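Local coordinates for protein ribose-phosphate pyrophosphokinase (Thermus thermophilus, PDB 5T3O) that probably makes phosphoribosyl pyrophosphate by moving the pyrophosphoryl group of ATP onto the 1-hydroxyl of ribose 5-phosphate, at residues L3-Q8 with Y42-R47; L38-E43 with L68-D73; G49-V54 with A78-V83; L113-G118 with F136-D141. All coordinates share one frame; numbering follows the deposited sequence.

Interaction 1: residues L3-Q8 with Y42-R47; sequences LIFSGQ and YEESLR. With SO4 (sulfate ion), chain H.
The ring of Phe5 takes the edge of Tyr42 over one face: Tyr42 CE1 stands 3.6 Å above the centre of the Phe5 ring plane. This is a T-shaped pair, with the planes at 79°, and it fastens the end of strand 38-42 to strand 2-6, an outermost strand of the five-stranded parallel sheet of the N-terminal PRTase-like domain. Tyr42 is covered on one of its own faces by Leu46 CD2, from the loop that follows, which also comes within 4.1 Å of Phe5 CE2, and the three side chains close up as one apolar cluster. Phe5 reaches them because its CG stands anti to the carbonyl carbon (chi1 -60°), carrying the ring out toward the loop. With an alanine here, the edge of Tyr42 would probably lose the face it rests on, and a gap would open beside Leu46.

Beside this cluster, Glu44 slides past Leu3 in the opposite direction, with Glu44 OE2 3.9 Å from Leu3 CD1, while Glu44 OE1 accepts from the backbone N of Lys27. On the far side of the loop a sulfate, probably from the crystallisation liquor, is also held by Arg102 of a second subunit and by Ser301, Val302 and Ser303 of a third. Such a three-subunit anion pocket resembles the allosteric site of class I relatives. Ser45 and Arg47 supply this chain's share: Ser45 OG gives a 2.7 Å hydrogen bond to sulfate O1, which Arg47 NE also meets, at 2.9 Å and nearly straight (165°), while Arg47 NH2 reaches O3 at 3.2 Å.

Interaction 2: residues L38-E43 with L68-D73; sequences LFVRYE and LLMMVD
Val40 meets Met71 at the tightest point of this contact, Val40 CG1 lying 3.4 Å from Met71 CG, closer than usual for two carbons. Strand 38-42 here passes over helix 61-77, the local axes 8.4 Å apart and inclined at 36°. Val40 works as a two-pronged wedge: with CG1 anti to the backbone N (chi1 164°), one methyl goes to Met71 and the other, CG2, sits 3.9 Å from Met70 CB. Met70 bends at its sulfur and reaches along the strand, laying SD 3.7 Å from Leu38 CB and its terminal methyl CE against the backbone from Leu38 to Val40.

The other side of the strand takes little part in the helix contact. Phe39 and Arg41 point away from the helix and are partly exposed. Both pack on Ile103 of a second subunit, and the side chain of Phe39 is about 5 Å from a bound ADP. Arg41 NH1 holds Glu43 OE1 in a salt bridge of 2.6 Å, joining the strand to the first residue after it.

At the end of the strand the chemistry turns polar. Tyr42 OH donates to the backbone Met71 O at 2.7 Å, coming from above the carbonyl plane (48° out of it), and Met71 CE lies 4.0 Å from Tyr42 CE1. The buried hydroxyl thus finds a main-chain acceptor on the helix, so a mostly greasy contact carries one directional bond that ties this end of the strand to the helix backbone.

Interaction 3: residues G49-V54 with A78-V83; sequences GDVFIV and ASAARV
Gly49 O takes two backbone donors from the incoming chain, Arg82 N at 3.2 Å and, more weakly, Ala81 N at 2.9 Å, just as that chain straightens into strand 82-87. Next comes Asp50, paired with Arg82. Their side chains lie side by side on one face of the sheet, and Arg82 grips the carboxylate side-on with two nitrogens: NE to Asp50 OD1 at 2.8 Å (175°) and NH1 to Asp50 OD2 at 2.9 Å. The fit is not coplanar, the two flat groups being turned 43° apart. Arg82 has further partners, with NH1 also reaching Ile296 O and NH2 Glu48 of a fourth subunit.

Val51 returns the backbone bond, its N reaching Arg82 O at 2.9 Å, while Val51 O receives the CA-H of Val83. On the opposite face of the sheet from Asp50 and Arg82, Val51 packs tightly: CG1, nearly eclipsing the backbone N (chi1 -4°), presses to 3.4 Å from Ala80 CB, and CG2 runs beside Val83. Two residues on, Ile53 stretches CD1 to within 4.3 Å of Val83 CG2, on the side where helix 61-77 covers the sheet with Met71 and Val72.

Before reaching the sheet, the second segment leaves that helix through a Schellman motif with Ser79 at positive phi. Two parallel neighbouring strands joined through a helix packed on one face make a beta-alpha-beta crossover, the repeating unit of this PRTase-like fold.

Interaction 4: residues L113-G118 with F136-D141; sequences LLQTAG and FKIPVD
Gln115 and Ile138 pass alongside each other in opposite senses, the aliphatic part of the glutamine sliding along the isoleucine branches with Gln115 CG 3.9 Å from Ile138 CG2. Leaving the helix with CG anti to its carbonyl carbon (chi1 -73°), the Gln115 chain runs out extended and brings its amide to the backbone of the loop, Gln115 CD standing 4.0 Å from Lys137 N. If an alanine took its place, the loop at Lys137 and Ile138 would probably lose the chain that packs beside it, leaving a gap against the Ile138 side chain.

One residue earlier on the helix, Leu114 comes at the rim of the Phe136 ring: Leu114 CD2 lies near the ring plane, 4.0 Å from Phe136 CE2. Lys137 starts toward the helix at CB, then folds back, and its NZ pairs with Asp112 of a fifth subunit.

Helix 106-117 ends shortly after Gln115 in a Schellman motif, with Gly118 at positive phi. The loop it meets leads into strand 140-143, an outermost strand of the parallel sheet in this chain, and Phe136 and Ile138 also rest on Val122 of the neighbouring strand. A helix packed against the loop that leads into the outermost strand is part of the layered alpha/beta packing of the PRTase-like fold.

Following the chain from the N terminus, interaction 1 closes a loop from strand 2-6 to the segment 42-47. Interaction 2 opens where that one ends, sharing Tyr42 and Glu43 with it, and runs on to helix 61-77. Interaction 3 starts inside the span of interaction 2 and finishes beyond it, so these two cross; interactions 1 and 3 follow in series, and their strands 2-6 and 50-54 are neighbours in the sheet. Interaction 4 comes last, in series with the others, at the opposite edge of that sheet. Helix 61-77 links them: Met71 touches interaction 1, Val72 packs on Val83 of interaction 3, and Leu69 meets Leu114 of interaction 4.

Interaction 1: residues L3-Q8 with Y42-R47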
loop_
_atom_site.group_PDB
_atom_site.type_symbol
_atom_site.label_atom_id
_atom_site.label_comp_id
_atom_site.label_asym_id
_atom_site.label_seq_id
_atom_site.Cartn_x
_atom_site.Cartn_y
_atom_site.Cartn_z
ATOM N N LEU A 3 4.448 13.261 -25.312
ATOM C CA LEU A 3 4.605 12.088 -26.178
ATOM C C LEU A 3 3.310 11.281 -26.238
ATOM O O LEU A 3 2.562 11.219 -25.263
ATOM C CB LEU A 3 5.732 11.189 -25.683
ATOM C CG LEU A 3 7.179 11.702 -25.667
ATOM C CD1 LEU A 3 7.519 12.507 -26.916
ATOM C CD2 LEU A 3 7.484 12.510 -24.414
ATOM N N ILE A 4 3.062 10.662 -27.393
ATOM C CA ILE A 4 1.851 9.874 -27.627
ATOM C C ILE A 4 2.255 8.534 -28.257
ATOM O O ILE A 4 3.147 8.474 -29.103
ATOM C CB ILE A 4 0.791 10.667 -28.450
ATOM C CG1 ILE A 4 -0.366 9.777 -28.940
ATOM C CG2 ILE A 4 1.422 11.403 -29.627
ATOM C CD1 ILE A 4 -1.524 9.687 -27.973
ATOM N N PHE A 5 1.617 7.460 -27.787
ATOM C CA PHE A 5 1.911 6.100 -28.242
ATOM C C PHE A 5 0.617 5.333 -28.408
ATOM O O PHE A 5 -0.399 5.671 -27.802
ATOM C CB PHE A 5 2.795 5.366 -27.234
ATOM C CG PHE A 5 4.121 6.020 -27.000
ATOM C CD1 PHE A 5 5.225 5.679 -27.769
ATOM C CD2 PHE A 5 4.268 6.984 -26.009
ATOM C CE1 PHE A 5 6.455 6.287 -27.550
ATOM C CE2 PHE A 5 5.493 7.592 -25.789
ATOM C CZ PHE A 5 6.588 7.240 -26.556
ATOM N N SER A 6 0.669 4.299 -29.237
ATOM C CA SER A 6 -0.474 3.434 -29.476
ATOM C C SER A 6 -0.080 1.985 -29.235
ATOM O O SER A 6 1.061 1.588 -29.488
ATOM C CB SER A 6 -0.950 3.587 -30.925
ATOM O OG SER A 6 -2.096 2.782 -31.181
ATOM N N GLY A 7 -1.029 1.190 -28.762
ATOM C CA GLY A 7 -0.905 -0.259 -28.887
ATOM C C GLY A 7 -1.274 -0.683 -30.307
ATOM O O GLY A 7 -1.114 0.091 -31.266
ATOM N N GLN A 8 -1.773 -1.909 -30.435
ATOM C CA GLN A 8 -2.203 -2.472 -31.721
ATOM C C GLN A 8 -3.720 -2.404 -31.941
ATOM O O GLN A 8 -4.195 -2.789 -33.009
ATOM C CB GLN A 8 -1.744 -3.932 -31.820
ATOM C CG GLN A 8 -0.231 -4.104 -31.803
ATOM C CD GLN A 8 0.243 -5.540 -32.023
ATOM O OE1 GLN A 8 1.428 -5.763 -32.276
ATOM N NE2 GLN A 8 -0.665 -6.517 -31.931
ATOM N N TYR A 42 10.023 0.661 -26.075
ATOM C CA TYR A 42 10.014 2.027 -26.579
ATOM C C TYR A 42 11.357 2.274 -27.244
ATOM O O TYR A 42 12.405 1.993 -26.664
ATOM C CB TYR A 42 9.786 3.032 -25.450
ATOM C CG TYR A 42 8.409 2.967 -24.831
ATOM C CD1 TYR A 42 7.339 3.634 -25.409
ATOM C CD2 TYR A 42 8.184 2.273 -23.640
ATOM C CE1 TYR A 42 6.075 3.589 -24.850
ATOM C CE2 TYR A 42 6.924 2.231 -23.067
ATOM C CZ TYR A 42 5.874 2.886 -23.673
ATOM O OH TYR A 42 4.618 2.852 -23.117
ATOM N N GLU A 43 11.317 2.806 -28.460
ATOM C CA GLU A 43 12.526 2.980 -29.276
ATOM C C GLU A 43 13.265 4.269 -28.890
ATOM O O GLU A 43 14.501 4.302 -28.885
ATOM C CB GLU A 43 12.184 2.977 -30.780
ATOM C CG GLU A 43 11.141 1.950 -31.250
ATOM C CD GLU A 43 11.548 0.494 -31.081
ATOM O OE1 GLU A 43 12.148 0.115 -30.053
ATOM O OE2 GLU A 43 11.230 -0.298 -31.990
ATOM N N GLU A 44 12.489 5.307 -28.567
ATOM C CA GLU A 44 12.993 6.619 -28.137
ATOM C C GLU A 44 12.902 6.786 -26.615
ATOM O O GLU A 44 12.099 6.122 -25.960
ATOM C CB GLU A 44 12.174 7.733 -28.825
ATOM C CG GLU A 44 10.751 7.942 -28.276
ATOM C CD GLU A 44 9.781 8.565 -29.282
ATOM O OE1 GLU A 44 9.651 8.024 -30.403
ATOM O OE2 GLU A 44 9.125 9.583 -28.946
ATOM N N SER A 45 13.698 7.699 -26.068
ATOM C CA SER A 45 13.616 8.054 -24.655
ATOM C C SER A 45 12.255 8.681 -24.334
ATOM O O SER A 45 11.737 9.471 -25.118
ATOM C CB SER A 45 14.745 9.020 -24.282
ATOM O OG SER A 45 14.716 9.350 -22.902
ATOM N N LEU A 46 11.664 8.284 -23.203
ATOM C CA LEU A 46 10.454 8.917 -22.668
ATOM C C LEU A 46 10.775 9.663 -21.373
ATOM O O LEU A 46 9.863 10.025 -20.634
ATOM C CB LEU A 46 9.372 7.884 -22.307
ATOM C CG LEU A 46 8.935 6.709 -23.173
ATOM C CD1 LEU A 46 10.005 5.632 -23.205
ATOM C CD2 LEU A 46 7.643 6.148 -22.598
ATOM N N ARG A 47 12.054 9.875 -21.078
ATOM C CA ARG A 47 12.452 10.285 -19.732
ATOM C C ARG A 47 11.903 11.661 -19.392
ATOM O O ARG A 47 12.057 12.598 -20.169
ATOM C CB ARG A 47 13.965 10.278 -19.586
ATOM C CG ARG A 47 14.453 10.520 -18.168
ATOM C CD ARG A 47 15.952 10.342 -18.095
ATOM N NE ARG A 47 16.343 8.939 -18.173
ATOM C CZ ARG A 47 16.655 8.144 -17.141
ATOM N NH1 ARG A 47 16.639 8.590 -15.880
ATOM N NH2 ARG A 47 16.993 6.870 -17.381
HETATM S S SO4 H . 16.796 6.864 -21.409
HETATM O O1 SO4 H . 16.129 8.104 -20.982
HETATM O O2 SO4 H . 17.388 7.062 -22.754
HETATM O O3 SO4 H . 17.866 6.508 -20.455
HETATM O O4 SO4 H . 15.770 5.807 -21.492
#

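Interaction 2: residues L38-E43 with L68-D73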
loop_
_atom_site.group_PDB
_atom_site.type_symbol
_atom_site.label_atom_id
_atom_site.label_comp_id
_atom_site.label_asym_id
_atom_site.label_seq_id
_atom_site.Cartn_x
_atom_site.Cartn_y
_atom_site.Cartn_z
ATOM N N LEU A 38 3.815 -11.699 -24.866
ATOM C CA LEU A 38 4.010 -10.345 -25.369
ATOM C C LEU A 38 5.364 -9.782 -24.944
ATOM O O LEU A 38 5.972 -10.239 -23.972
ATOM C CB LEU A 38 2.874 -9.424 -24.901
ATOM C CG LEU A 38 1.587 -9.358 -25.737
ATOM C CD1 LEU A 38 1.258 -10.651 -26.465
ATOM C CD2 LEU A 38 0.412 -8.916 -24.879
ATOM N N PHE A 39 5.814 -8.793 -25.706
ATOM C CA PHE A 39 7.049 -8.067 -25.467
ATOM C C PHE A 39 6.845 -6.649 -25.989
ATOM O O PHE A 39 6.371 -6.463 -27.111
ATOM C CB PHE A 39 8.207 -8.739 -26.194
ATOM C CG PHE A 39 9.515 -7.992 -26.102
ATOM C CD1 PHE A 39 10.340 -8.138 -24.998
ATOM C CD2 PHE A 39 9.934 -7.165 -27.141
ATOM C CE1 PHE A 39 11.552 -7.459 -24.920
ATOM C CE2 PHE A 39 11.146 -6.480 -27.066
ATOM C CZ PHE A 39 11.957 -6.633 -25.954
ATOM N N VAL A 40 7.195 -5.665 -25.168
ATOM C CA VAL A 40 6.945 -4.263 -25.463
ATOM C C VAL A 40 8.270 -3.524 -25.342
ATOM O O VAL A 40 9.122 -3.896 -24.545
ATOM C CB VAL A 40 5.868 -3.719 -24.506
ATOM C CG1 VAL A 40 5.829 -2.203 -24.473
ATOM C CG2 VAL A 40 4.505 -4.259 -24.897
ATOM N N ARG A 41 8.445 -2.486 -26.152
ATOM C CA ARG A 41 9.691 -1.727 -26.173
ATOM C C ARG A 41 9.454 -0.343 -26.741
ATOM O O ARG A 41 8.772 -0.195 -27.755
ATOM C CB ARG A 41 10.743 -2.443 -27.011
ATOM C CG ARG A 41 12.143 -1.866 -26.906
ATOM C CD ARG A 41 13.123 -2.712 -27.701
ATOM N NE ARG A 41 14.509 -2.286 -27.509
ATOM C CZ ARG A 41 15.129 -1.311 -28.188
ATOM N NH1 ARG A 41 14.509 -0.614 -29.146
ATOM N NH2 ARG A 41 16.401 -1.025 -27.905
ATOM N N TYR A 42 10.023 0.661 -26.075
ATOM C CA TYR A 42 10.014 2.027 -26.579
ATOM C C TYR A 42 11.357 2.274 -27.244
ATOM O O TYR A 42 12.405 1.993 -26.664
ATOM C CB TYR A 42 9.786 3.032 -25.450
ATOM C CG TYR A 42 8.409 2.967 -24.831
ATOM C CD1 TYR A 42 7.339 3.634 -25.409
ATOM C CD2 TYR A 42 8.184 2.273 -23.640
ATOM C CE1 TYR A 42 6.075 3.589 -24.850
ATOM C CE2 TYR A 42 6.924 2.231 -23.067
ATOM C CZ TYR A 42 5.874 2.886 -23.673
ATOM O OH TYR A 42 4.618 2.852 -23.117
ATOM N N GLU A 43 11.317 2.806 -28.460
ATOM C CA GLU A 43 12.526 2.980 -29.276
ATOM C C GLU A 43 13.265 4.269 -28.890
ATOM O O GLU A 43 14.501 4.302 -28.885
ATOM C CB GLU A 43 12.184 2.977 -30.780
ATOM C CG GLU A 43 11.141 1.950 -31.250
ATOM C CD GLU A 43 11.548 0.494 -31.081
ATOM O OE1 GLU A 43 12.148 0.115 -30.053
ATOM O OE2 GLU A 43 11.230 -0.298 -31.990
ATOM N N LEU A 68 -1.368 -2.906 -22.982
ATOM C CA LEU A 68 -1.569 -1.622 -22.303
ATOM C C LEU A 68 -0.881 -1.643 -20.940
ATOM O O LEU A 68 -0.078 -0.750 -20.630
ATOM C CB LEU A 68 -3.059 -1.329 -22.132
ATOM C CG LEU A 68 -3.473 -0.092 -21.330
ATOM C CD1 LEU A 68 -2.908 1.179 -21.926
ATOM C CD2 LEU A 68 -4.981 -0.019 -21.238
ATOM N N LEU A 69 -1.160 -2.692 -20.159
ATOM C CA LEU A 69 -0.530 -2.871 -18.847
ATOM C C LEU A 69 0.986 -2.844 -18.951
ATOM O O LEU A 69 1.634 -2.116 -18.196
ATOM C CB LEU A 69 -1.017 -4.144 -18.148
ATOM C CG LEU A 69 -2.489 -4.144 -17.717
ATOM C CD1 LEU A 69 -2.893 -5.525 -17.218
ATOM C CD2 LEU A 69 -2.810 -3.088 -16.664
ATOM N N MET A 70 1.537 -3.557 -19.934
ATOM C CA MET A 70 2.989 -3.600 -20.149
ATOM C C MET A 70 3.588 -2.252 -20.591
ATOM O O MET A 70 4.686 -1.871 -20.142
ATOM C CB MET A 70 3.379 -4.693 -21.157
ATOM C CG MET A 70 3.236 -6.115 -20.630
ATOM S SD MET A 70 3.507 -7.370 -21.906
ATOM C CE MET A 70 5.242 -7.181 -22.241
ATOM N N MET A 71 2.878 -1.552 -21.471
ATOM C CA MET A 71 3.334 -0.248 -21.963
ATOM C C MET A 71 3.342 0.810 -20.862
ATOM O O MET A 71 4.258 1.613 -20.798
ATOM C CB MET A 71 2.494 0.216 -23.170
ATOM C CG MET A 71 2.897 -0.472 -24.468
ATOM S SD MET A 71 1.996 0.089 -25.927
ATOM C CE MET A 71 2.921 1.586 -26.264
ATOM N N VAL A 72 2.321 0.804 -20.017
ATOM C CA VAL A 72 2.272 1.678 -18.839
ATOM C C VAL A 72 3.424 1.356 -17.881
ATOM O O VAL A 72 4.126 2.260 -17.433
ATOM C CB VAL A 72 0.908 1.582 -18.116
ATOM C CG1 VAL A 72 0.938 2.252 -16.744
ATOM C CG2 VAL A 72 -0.185 2.207 -18.972
ATOM N N ASP A 73 3.630 0.071 -17.600
ATOM C CA ASP A 73 4.738 -0.391 -16.739
ATOM C C ASP A 73 6.109 -0.039 -17.304
ATOM O O ASP A 73 6.989 0.420 -16.576
ATOM C CB ASP A 73 4.635 -1.911 -16.515
ATOM C CG ASP A 73 5.710 -2.447 -15.576
ATOM O OD1 ASP A 73 5.701 -2.048 -14.399
ATOM O OD2 ASP A 73 6.559 -3.256 -16.014
#

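Interaction 3: residues G49-V54 with A78-V83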
loop_
_atom_site.group_PDB
_atom_site.type_symbol
_atom_site.label_atom_id
_atom_site.label_comp_id
_atom_site.label_asym_id
_atom_site.label_seq_id
_atom_site.Cartn_x
_atom_site.Cartn_y
_atom_site.Cartn_z
ATOM N N GLY A 49 8.931 12.554 -19.553
ATOM C CA GLY A 49 7.867 12.909 -20.480
ATOM C C GLY A 49 6.500 12.791 -19.844
ATOM O O GLY A 49 6.340 12.121 -18.818
ATOM N N ASP A 50 5.518 13.449 -20.462
ATOM C CA ASP A 50 4.109 13.336 -20.107
ATOM C C ASP A 50 3.516 12.429 -21.182
ATOM O O ASP A 50 3.196 12.891 -22.286
ATOM C CB ASP A 50 3.447 14.728 -20.095
ATOM C CG ASP A 50 2.035 14.715 -19.541
ATOM O OD1 ASP A 50 1.640 13.748 -18.865
ATOM O OD2 ASP A 50 1.293 15.694 -19.755
ATOM N N VAL A 51 3.412 11.132 -20.882
ATOM C CA VAL A 51 3.175 10.133 -21.941
ATOM C C VAL A 51 1.730 9.672 -21.916
ATOM O O VAL A 51 1.141 9.521 -20.857
ATOM C CB VAL A 51 4.235 8.970 -22.001
ATOM C CG1 VAL A 51 5.366 9.154 -21.000
ATOM C CG2 VAL A 51 3.616 7.576 -21.913
ATOM N N PHE A 52 1.171 9.486 -23.108
ATOM C CA PHE A 52 -0.225 9.103 -23.286
ATOM C C PHE A 52 -0.214 7.856 -24.151
ATOM O O PHE A 52 0.424 7.840 -25.199
ATOM C CB PHE A 52 -1.004 10.234 -23.957
ATOM C CG PHE A 52 -1.164 11.441 -23.090
ATOM C CD1 PHE A 52 -0.113 12.330 -22.919
ATOM C CD2 PHE A 52 -2.355 11.681 -22.425
ATOM C CE1 PHE A 52 -0.246 13.436 -22.098
ATOM C CE2 PHE A 52 -2.496 12.788 -21.603
ATOM C CZ PHE A 52 -1.439 13.667 -21.443
ATOM N N ILE A 53 -0.857 6.793 -23.676
ATOM C CA ILE A 53 -0.839 5.514 -24.376
ATOM C C ILE A 53 -2.276 5.221 -24.735
ATOM O O ILE A 53 -3.122 5.169 -23.843
ATOM C CB ILE A 53 -0.229 4.385 -23.512
ATOM C CG1 ILE A 53 1.232 4.701 -23.190
ATOM C CG2 ILE A 53 -0.304 3.048 -24.240
ATOM C CD1 ILE A 53 1.760 3.979 -21.966
ATOM N N VAL A 54 -2.532 5.074 -26.042
ATOM C CA VAL A 54 -3.870 4.839 -26.588
ATOM C C VAL A 54 -4.116 3.351 -26.821
ATOM O O VAL A 54 -3.402 2.710 -27.576
ATOM C CB VAL A 54 -4.085 5.595 -27.925
ATOM C CG1 VAL A 54 -5.491 5.366 -28.459
ATOM C CG2 VAL A 54 -3.859 7.083 -27.733
ATOM N N ALA A 78 10.871 3.374 -17.681
ATOM C CA ALA A 78 11.695 4.265 -18.496
ATOM C C ALA A 78 11.727 5.718 -17.965
ATOM O O ALA A 78 12.275 6.598 -18.632
ATOM C CB ALA A 78 11.192 4.237 -19.938
ATOM N N SER A 79 11.133 5.958 -16.792
ATOM C CA SER A 79 11.190 7.233 -16.063
ATOM C C SER A 79 10.360 8.337 -16.702
ATOM O O SER A 79 10.748 9.504 -16.695
ATOM C CB SER A 79 12.637 7.706 -15.844
ATOM O OG SER A 79 13.419 6.710 -15.213
ATOM N N ALA A 80 9.205 7.972 -17.239
ATOM C CA ALA A 80 8.197 8.952 -17.576
ATOM C C ALA A 80 7.812 9.711 -16.304
ATOM O O ALA A 80 7.717 9.118 -15.227
ATOM C CB ALA A 80 6.985 8.280 -18.173
ATOM N N ALA A 81 7.624 11.023 -16.443
ATOM C CA ALA A 81 7.166 11.870 -15.350
ATOM C C ALA A 81 5.706 11.583 -15.025
ATOM O O ALA A 81 5.305 11.656 -13.876
ATOM C CB ALA A 81 7.345 13.348 -15.703
ATOM N N ARG A 82 4.917 11.276 -16.052
ATOM C CA ARG A 82 3.506 10.976 -15.892
ATOM C C ARG A 82 3.032 10.061 -17.019
ATOM O O ARG A 82 3.505 10.175 -18.148
ATOM C CB ARG A 82 2.706 12.278 -15.885
ATOM C CG ARG A 82 1.228 12.095 -15.593
ATOM C CD ARG A 82 0.535 13.406 -15.251
ATOM N NE ARG A 82 0.376 14.308 -16.401
ATOM C CZ ARG A 82 -0.334 15.438 -16.371
ATOM N NH1 ARG A 82 -0.420 16.196 -17.462
ATOM N NH2 ARG A 82 -0.973 15.822 -15.260
ATOM N N VAL A 83 2.120 9.136 -16.720
ATOM C CA VAL A 83 1.551 8.299 -17.782
ATOM C C VAL A 83 0.037 8.205 -17.668
ATOM O O VAL A 83 -0.509 7.930 -16.605
ATOM C CB VAL A 83 2.290 6.932 -18.012
ATOM C CG1 VAL A 83 3.396 6.699 -17.012
ATOM C CG2 VAL A 83 1.348 5.731 -18.111
#

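Interaction 4: residues L113-G118 with F136-D141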
loop_
_atom_site.group_PDB
_atom_site.type_symbol
_atom_site.label_atom_id
_atom_site.label_comp_id
_atom_site.label_asym_id
_atom_site.label_seq_id
_atom_site.Cartn_x
_atom_site.Cartn_y
_atom_site.Cartn_z
ATOM N N LEU A 113 -5.569 -3.092 -11.573
ATOM C CA LEU A 113 -4.461 -3.582 -12.413
ATOM C C LEU A 113 -3.722 -2.454 -13.123
ATOM O O LEU A 113 -2.495 -2.465 -13.211
ATOM C CB LEU A 113 -4.961 -4.575 -13.483
ATOM C CG LEU A 113 -4.987 -6.090 -13.199
ATOM C CD1 LEU A 113 -5.053 -6.465 -11.727
ATOM C CD2 LEU A 113 -6.108 -6.760 -13.984
ATOM N N LEU A 114 -4.485 -1.524 -13.680
ATOM C CA LEU A 114 -3.923 -0.341 -14.355
ATOM C C LEU A 114 -3.095 0.480 -13.376
ATOM O O LEU A 114 -2.012 0.932 -13.698
ATOM C CB LEU A 114 -5.042 0.546 -14.920
ATOM C CG LEU A 114 -5.422 0.637 -16.411
ATOM C CD1 LEU A 114 -4.742 -0.332 -17.354
ATOM C CD2 LEU A 114 -6.935 0.555 -16.553
ATOM N N GLN A 115 -3.630 0.677 -12.181
ATOM C CA GLN A 115 -2.920 1.430 -11.141
ATOM C C GLN A 115 -1.621 0.760 -10.703
ATOM O O GLN A 115 -0.609 1.441 -10.550
ATOM C CB GLN A 115 -3.831 1.678 -9.940
ATOM C CG GLN A 115 -4.867 2.727 -10.265
ATOM C CD GLN A 115 -6.073 2.692 -9.368
ATOM O OE1 GLN A 115 -6.088 2.086 -8.282
ATOM N NE2 GLN A 115 -7.116 3.327 -9.829
ATOM N N THR A 116 -1.620 -0.563 -10.532
ATOM C CA THR A 116 -0.381 -1.211 -10.069
ATOM C C THR A 116 0.623 -1.281 -11.215
ATOM O O THR A 116 1.819 -1.120 -10.986
ATOM C CB THR A 116 -0.598 -2.551 -9.328
ATOM O OG1 THR A 116 -0.828 -3.602 -10.249
ATOM C CG2 THR A 116 -1.740 -2.440 -8.357
ATOM N N ALA A 117 0.138 -1.421 -12.452
ATOM C CA ALA A 117 1.003 -1.255 -13.638
ATOM C C ALA A 117 1.708 0.111 -13.699
ATOM O O ALA A 117 2.806 0.216 -14.257
ATOM C CB ALA A 117 0.207 -1.481 -14.917
ATOM N N GLY A 118 1.065 1.143 -13.146
ATOM C CA GLY A 118 1.670 2.470 -12.965
ATOM C C GLY A 118 0.954 3.656 -13.608
ATOM O O GLY A 118 1.536 4.743 -13.690
ATOM N N PHE A 136 -11.927 3.803 -10.030
ATOM C CA PHE A 136 -10.566 4.320 -10.099
ATOM C C PHE A 136 -10.258 5.239 -8.908
ATOM O O PHE A 136 -11.034 6.131 -8.609
ATOM C CB PHE A 136 -10.361 5.078 -11.410
ATOM C CG PHE A 136 -10.389 4.196 -12.623
ATOM C CD1 PHE A 136 -11.591 3.764 -13.161
ATOM C CD2 PHE A 136 -9.209 3.761 -13.203
ATOM C CE1 PHE A 136 -11.616 2.935 -14.273
ATOM C CE2 PHE A 136 -9.227 2.932 -14.313
ATOM C CZ PHE A 136 -10.433 2.519 -14.855
ATOM N N LYS A 137 -9.161 4.964 -8.197
ATOM C CA LYS A 137 -8.501 5.938 -7.301
ATOM C C LYS A 137 -7.855 7.082 -8.086
ATOM O O LYS A 137 -7.993 8.227 -7.721
ATOM C CB LYS A 137 -7.437 5.237 -6.429
ATOM C CG LYS A 137 -6.688 6.124 -5.418
ATOM C CD LYS A 137 -7.590 7.067 -4.622
ATOM C CE LYS A 137 -8.703 6.338 -3.885
ATOM N NZ LYS A 137 -9.808 7.247 -3.486
ATOM N N ILE A 138 -7.136 6.758 -9.154
ATOM C CA ILE A 138 -6.541 7.773 -10.031
ATOM C C ILE A 138 -7.585 8.624 -10.755
ATOM O O ILE A 138 -8.724 8.181 -10.930
ATOM C CB ILE A 138 -5.538 7.190 -11.058
ATOM C CG1 ILE A 138 -6.220 6.204 -12.034
ATOM C CG2 ILE A 138 -4.332 6.623 -10.311
ATOM C CD1 ILE A 138 -5.301 5.580 -13.071
ATOM N N PRO A 139 -7.201 9.848 -11.173
ATOM C CA PRO A 139 -8.135 10.707 -11.921
ATOM C C PRO A 139 -8.514 10.112 -13.274
ATOM O O PRO A 139 -7.624 9.654 -14.010
ATOM C CB PRO A 139 -7.338 12.004 -12.140
ATOM C CG PRO A 139 -6.270 11.990 -11.114
ATOM C CD PRO A 139 -5.943 10.553 -10.855
ATOM N N VAL A 140 -9.812 10.097 -13.580
ATOM C CA VAL A 140 -10.273 9.774 -14.932
ATOM C C VAL A 140 -11.002 10.986 -15.546
ATOM O O VAL A 140 -11.957 11.522 -14.978
ATOM C CB VAL A 140 -11.078 8.435 -15.030
ATOM C CG1 VAL A 140 -10.905 7.580 -13.779
ATOM C CG2 VAL A 140 -12.556 8.623 -15.334
ATOM N N ASP A 141 -10.509 11.420 -16.698
ATOM C CA ASP A 141 -11.196 12.414 -17.509
ATOM C C ASP A 141 -12.153 11.653 -18.436
ATOM O O ASP A 141 -11.735 10.762 -19.173
ATOM C CB ASP A 141 -10.182 13.280 -18.261
ATOM C CG ASP A 141 -9.445 14.251 -17.332
ATOM O OD1 ASP A 141 -10.108 14.835 -16.442
ATOM O OD2 ASP A 141 -8.211 14.424 -17.474
#